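AxyAgu115A (Amphibacillus xylanus NBRC 15112, PDB 6NPS) is a family GH115 alpha-glucuronidase, probably hydrolysing the bonds that hold glucuronic acid side groups on arabinoglucuronoxylan. Local coordinates at residues 714-719 and 723-728; 758-763 and 767-772. The protein carries 3 engineered substitutions. One frame throughout, in Å; residues are numbered along the deposited sequence.

Interaction 1. Residues 714-719 and 723-728; sequences YHISTD and LSCSAA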
loop_
_atom_site.group_PDB
_atom_site.type_symbol
_atom_site.label_atom_id
_atom_site.label_comp_id
_atom_site.label_asym_id
_atom_site.label_seq_id
_atom_site.Cartn_x
_atom_site.Cartn_y
_atom_site.Cartn_z
ATOM N N TYR A 714 29.789 0.964 -12.287
ATOM C CA TYR A 714 29.934 1.945 -11.226
ATOM C C TYR A 714 31.421 2.186 -10.951
ATOM O O TYR A 714 32.264 1.329 -11.241
ATOM C CB TYR A 714 29.194 1.475 -9.931
ATOM C CG TYR A 714 29.560 0.092 -9.445
ATOM C CD1 TYR A 714 30.632 -0.098 -8.581
ATOM C CD2 TYR A 714 28.842 -1.032 -9.859
ATOM C CE1 TYR A 714 30.981 -1.368 -8.123
ATOM C CE2 TYR A 714 29.175 -2.302 -9.407
ATOM C CZ TYR A 714 30.251 -2.460 -8.546
ATOM O OH TYR A 714 30.600 -3.709 -8.107
ATOM N N HIS A 715 31.741 3.352 -10.384
ATOM C CA HIS A 715 33.109 3.692 -9.974
ATOM C C HIS A 715 33.060 4.351 -8.598
ATOM O O HIS A 715 32.317 5.318 -8.380
ATOM C CB HIS A 715 33.789 4.619 -11.006
ATOM C CG HIS A 715 33.511 4.231 -12.432
ATOM N ND1 HIS A 715 34.129 3.161 -13.052
ATOM C CD2 HIS A 715 32.647 4.745 -13.345
ATOM C CE1 HIS A 715 33.672 3.045 -14.289
ATOM N NE2 HIS A 715 32.770 3.993 -14.492
ATOM N N ILE A 716 33.833 3.825 -7.662
ATOM C CA ILE A 716 33.810 4.255 -6.271
ATOM C C ILE A 716 35.156 4.871 -5.893
ATOM O O ILE A 716 36.209 4.274 -6.137
ATOM C CB ILE A 716 33.474 3.060 -5.362
ATOM C CG1 ILE A 716 32.083 2.537 -5.721
ATOM C CG2 ILE A 716 33.539 3.454 -3.899
ATOM C CD1 ILE A 716 31.895 1.045 -5.449
ATOM N N SER A 717 35.131 6.048 -5.278
ATOM C CA SER A 717 36.359 6.618 -4.746
ATOM C C SER A 717 36.053 7.338 -3.446
ATOM O O SER A 717 34.892 7.667 -3.152
ATOM C CB SER A 717 37.018 7.584 -5.743
ATOM O OG SER A 717 36.154 8.679 -5.971
ATOM N N THR A 718 37.094 7.561 -2.650
ATOM C CA THR A 718 36.944 8.302 -1.408
ATOM C C THR A 718 37.874 9.505 -1.406
ATOM O O THR A 718 38.831 9.595 -2.182
ATOM C CB THR A 718 37.208 7.439 -0.153
ATOM O OG1 THR A 718 38.616 7.303 0.034
ATOM C CG2 THR A 718 36.582 6.066 -0.264
ATOM N N ASP A 719 37.577 10.453 -0.531
ATOM C CA ASP A 719 38.310 11.707 -0.514
ATOM C C ASP A 719 39.236 11.830 0.692
ATOM O O ASP A 719 39.641 12.944 1.019
ATOM C CB ASP A 719 37.333 12.879 -0.547
ATOM C CG ASP A 719 36.580 13.054 0.773
ATOM O OD1 ASP A 719 36.613 12.147 1.653
ATOM O OD2 ASP A 719 35.951 14.129 0.919
ATOM N N LEU A 723 39.876 6.370 4.675
ATOM C CA LEU A 723 38.549 5.843 4.340
ATOM C C LEU A 723 38.640 5.072 3.030
ATOM O O LEU A 723 39.108 5.612 2.020
ATOM C CB LEU A 723 37.522 6.978 4.218
ATOM C CG LEU A 723 36.075 6.671 3.762
ATOM C CD1 LEU A 723 35.373 5.806 4.769
ATOM C CD2 LEU A 723 35.298 7.998 3.557
ATOM N N SER A 724 38.241 3.810 3.038
ATOM C CA SER A 724 38.362 3.039 1.809
ATOM C C SER A 724 37.196 2.069 1.707
ATOM O O SER A 724 36.446 1.862 2.667
ATOM C CB SER A 724 39.705 2.304 1.756
ATOM O OG SER A 724 39.714 1.308 2.755
ATOM N N CYS A 725 37.049 1.465 0.524
ATOM C CA CYS A 725 35.983 0.505 0.261
ATOM C C CYS A 725 36.532 -0.773 -0.347
ATOM O O CYS A 725 37.651 -0.810 -0.859
ATOM C CB CYS A 725 34.895 1.071 -0.657
ATOM S SG CYS A 725 34.301 2.701 -0.272
ATOM N N SER A 726 35.689 -1.813 -0.336
ATOM C CA SER A 726 36.094 -3.113 -0.858
ATOM C C SER A 726 36.236 -3.132 -2.375
ATOM O O SER A 726 36.770 -4.108 -2.910
ATOM C CB SER A 726 35.112 -4.214 -0.404
ATOM O OG SER A 726 33.727 -3.881 -0.571
ATOM N N ALA A 727 35.825 -2.077 -3.078
ATOM C CA ALA A 727 35.836 -2.103 -4.528
ATOM C C ALA A 727 36.101 -0.697 -5.019
ATOM O O ALA A 727 35.798 0.278 -4.329
ATOM C CB ALA A 727 34.507 -2.636 -5.101
ATOM N N ALA A 728 36.695 -0.600 -6.211
ATOM C CA ALA A 728 36.833 0.661 -6.927
ATOM C C ALA A 728 35.993 0.713 -8.191
ATOM O O ALA A 728 35.510 1.783 -8.551
ATOM C CB ALA A 728 38.302 0.914 -7.313
#
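Ile716 meets Cys725 and Ala727 in the tightly packed half of this contact. Its CG2 branch, anti to the backbone N (chi1 -62° for CG1), reaches Cys725 SG at 3.8 Å, while Ile716 CB lies against the carbonyl oxygen, 3.8 Å from Ala727 O. The backbone pins the same residue: Ile716 N gives a nearly straight bond to Ala728 O at 2.8 Å, though the donor lies tilted out of that carbonyl's plane. The two strands run roughly antiparallel but their axes come no closer than 6.8 Å, so they do not pair. Together they form a beta arch, with 712-718 in one sheet of a sandwich and 723-725 at the margin of the facing sheet. The solvent side is formed by Thr718, partly exposed, and the exposed Ala728. Thr718 OG1 donates to Leu723 O at 2.7 Å and is also hydrogen-bonded to Gln720 O, so one hydroxyl serves two carbonyls of the turn; Thr718 CG2 points inward, 4.1 Å from Cys725 SG. A valine here would probably leave Leu723 O without that donor and let the turn move more freely. The CB of Ala728 merely brushes the Ile716 carbonyl.

Interaction 2. Residues 758-763 and 767-772; sequences RITVKT and KVTIVV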
loop_
_atom_site.group_PDB
_atom_site.type_symbol
_atom_site.label_atom_id
_atom_site.label_comp_id
_atom_site.label_asym_id
_atom_site.label_seq_id
_atom_site.Cartn_x
_atom_site.Cartn_y
_atom_site.Cartn_z
ATOM N N ARG A 758 34.105 11.383 2.674
ATOM C CA ARG A 758 33.041 11.206 1.692
ATOM C C ARG A 758 33.427 10.147 0.675
ATOM O O ARG A 758 34.567 10.115 0.189
ATOM C CB ARG A 758 32.715 12.523 0.970
ATOM C CG ARG A 758 32.094 13.573 1.879
ATOM C CD ARG A 758 32.120 14.962 1.245
ATOM N NE ARG A 758 30.768 15.446 1.011
ATOM C CZ ARG A 758 30.001 16.022 1.935
ATOM N NH1 ARG A 758 30.459 16.214 3.171
ATOM N NH2 ARG A 758 28.768 16.411 1.614
ATOM N N ILE A 759 32.467 9.284 0.366
ATOM C CA ILE A 759 32.588 8.284 -0.682
ATOM C C ILE A 759 31.786 8.771 -1.884
ATOM O O ILE A 759 30.629 9.195 -1.739
ATOM C CB ILE A 759 32.060 6.915 -0.197
ATOM C CG1 ILE A 759 32.781 6.455 1.078
ATOM C CG2 ILE A 759 32.096 5.866 -1.340
ATOM C CD1 ILE A 759 32.005 5.366 1.814
ATOM N N THR A 760 32.370 8.696 -3.070
ATOM C CA THR A 760 31.669 9.069 -4.288
ATOM C C THR A 760 31.394 7.821 -5.124
ATOM O O THR A 760 32.311 7.052 -5.418
ATOM C CB THR A 760 32.477 10.084 -5.079
ATOM O OG1 THR A 760 32.415 11.346 -4.399
ATOM C CG2 THR A 760 31.893 10.225 -6.502
ATOM N N VAL A 761 30.128 7.608 -5.485
ATOM C CA VAL A 761 29.724 6.462 -6.301
ATOM C C VAL A 761 29.187 7.008 -7.617
ATOM O O VAL A 761 28.101 7.609 -7.646
ATOM C CB VAL A 761 28.652 5.604 -5.630
ATOM C CG1 VAL A 761 28.342 4.401 -6.528
ATOM C CG2 VAL A 761 29.111 5.163 -4.247
ATOM N N LYS A 762 29.899 6.750 -8.707
ATOM C CA LYS A 762 29.472 7.205 -10.020
ATOM C C LYS A 762 28.796 6.058 -10.755
ATOM O O LYS A 762 29.303 4.926 -10.767
ATOM C CB LYS A 762 30.641 7.784 -10.817
ATOM C CG LYS A 762 30.923 9.196 -10.344
ATOM C CD LYS A 762 31.787 10.012 -11.290
ATOM C CE LYS A 762 32.892 9.176 -11.901
ATOM N NZ LYS A 762 34.197 9.314 -11.182
ATOM N N THR A 763 27.614 6.345 -11.317
ATOM C CA THR A 763 26.812 5.369 -12.039
ATOM C C THR A 763 26.564 5.903 -13.447
ATOM O O THR A 763 26.890 7.064 -13.727
ATOM C CB THR A 763 25.478 5.124 -11.332
ATOM O OG1 THR A 763 24.624 6.246 -11.582
ATOM C CG2 THR A 763 25.662 4.913 -9.808
ATOM N N LYS A 767 25.532 10.451 -9.785
ATOM C CA LYS A 767 26.595 10.361 -8.793
ATOM C C LYS A 767 25.969 10.441 -7.413
ATOM O O LYS A 767 25.173 11.348 -7.163
ATOM C CB LYS A 767 27.588 11.518 -8.989
ATOM C CG LYS A 767 28.612 11.616 -7.897
ATOM C CD LYS A 767 29.815 12.462 -8.329
ATOM C CE LYS A 767 29.428 13.543 -9.291
ATOM N NZ LYS A 767 30.359 14.705 -9.229
ATOM N N VAL A 768 26.292 9.500 -6.542
ATOM C CA VAL A 768 25.803 9.493 -5.162
ATOM C C VAL A 768 26.993 9.775 -4.253
ATOM O O VAL A 768 28.048 9.142 -4.391
ATOM C CB VAL A 768 25.126 8.159 -4.801
ATOM C CG1 VAL A 768 24.722 8.127 -3.297
ATOM C CG2 VAL A 768 23.846 7.946 -5.687
ATOM N N THR A 769 26.842 10.726 -3.336
ATOM C CA THR A 769 27.862 10.959 -2.322
ATOM C C THR A 769 27.403 10.338 -1.008
ATOM O O THR A 769 26.250 10.520 -0.597
ATOM C CB THR A 769 28.095 12.458 -2.210
ATOM O OG1 THR A 769 28.422 12.923 -3.521
ATOM C CG2 THR A 769 29.215 12.799 -1.270
ATOM N N ILE A 770 28.260 9.531 -0.396
ATOM C CA ILE A 770 27.965 8.925 0.897
ATOM C C ILE A 770 28.826 9.622 1.939
ATOM O O ILE A 770 30.068 9.640 1.824
ATOM C CB ILE A 770 28.215 7.413 0.869
ATOM C CG1 ILE A 770 27.305 6.762 -0.162
ATOM C CG2 ILE A 770 28.047 6.792 2.265
ATOM C CD1 ILE A 770 27.420 5.268 -0.186
ATOM N N VAL A 771 28.186 10.267 2.919
ATOM C CA VAL A 771 28.932 11.018 3.925
ATOM C C VAL A 771 29.193 10.106 5.108
ATOM O O VAL A 771 28.267 9.471 5.624
ATOM C CB VAL A 771 28.190 12.284 4.364
ATOM C CG1 VAL A 771 29.052 13.031 5.431
ATOM C CG2 VAL A 771 27.953 13.184 3.137
ATOM N N VAL A 772 30.454 10.035 5.535
ATOM C CA VAL A 772 30.852 9.073 6.557
ATOM C C VAL A 772 31.448 9.838 7.733
ATOM O O VAL A 772 32.661 10.077 7.774
ATOM C CB VAL A 772 31.829 8.032 5.987
ATOM C CG1 VAL A 772 32.172 6.930 7.042
ATOM C CG2 VAL A 772 31.243 7.399 4.706
HETATM O O HOH W 1 30.748 13.525 -4.226
#
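Thr760 and Thr769 share one rotamer, each with OG1 anti to its carbonyl carbon (chi1 -73° and -55°); on the face the pair shares, this turns the two hydroxyls so that one water can reach both. The oxygens stay 4.4 Å apart, Thr760 OG1 from Thr769 OG1, and the water spans them, 2.7 Å from Thr760 OG1. The same torsion sends Thr760 CG2 the other way, where it lies across the aliphatic chain of Lys767, 3.6 Å from CD. Lys762 and Lys767 run alongside each other, touching through their methylenes; their ammonium groups remain well apart. At the opposite end Arg758 bends at chi3 and lays its guanidinium beside Val771, whose CG2 covers one face of the group 3.6 Å above its plane, offset toward the rim, while Thr769 CG2 approaches NE obliquely. These two strands make a beta-hairpin, 754-763 with 766-775, within one sheet of the sandwich. Ile759 with Ile770 and Val761 with Val768 are antiparallel hydrogen-bonded pairs, four nearly straight bonds in all, of which Ile770 N to Ile759 O is 2.7 Å. Thr760 with Thr769 lies between them as a non-hydrogen-bonded pair, and Arg758 with Val771 and Lys762 with Lys767 flank them; CA-H groups of Arg758, Thr769 and Lys767 face carbonyls of the partner strand. The face bearing Ile759, Val761, Val768 and Ile770 is buried and apolar: Ile759 CB stands 4.0 Å from Ile770 CB, and Ile759 CD1 reaches across to Val772 CG2 at 3.6 Å. Val668 and Ile670 of the facing sheet cover the branched side chains of Val761, Val768 and Ile770, and Leu723 of the arch packs against both Ile759 and Val772.

In the fold
Going along the chain, strand 712-718 comes first, and interaction 1 closes the short loop at 720-722 as the chain crosses to the opposite sheet in 723-725. It then returns to the first sheet as 729-732, crosses again as 739-746, and enters 754-763. Interaction 2 closes the tight turn at 764-765, so the two contacts follow in series and neither nests within nor crosses the other. Strands 712-718 and 754-763 are neighbours in the sheet, and they join the contacts directly: Ser717 O probably accepts from Thr760 N, and Asp719 OD1 from Arg758 N. Interaction 1 therefore ties the two sheets together, whereas interaction 2 holds adjacent strands within one of them.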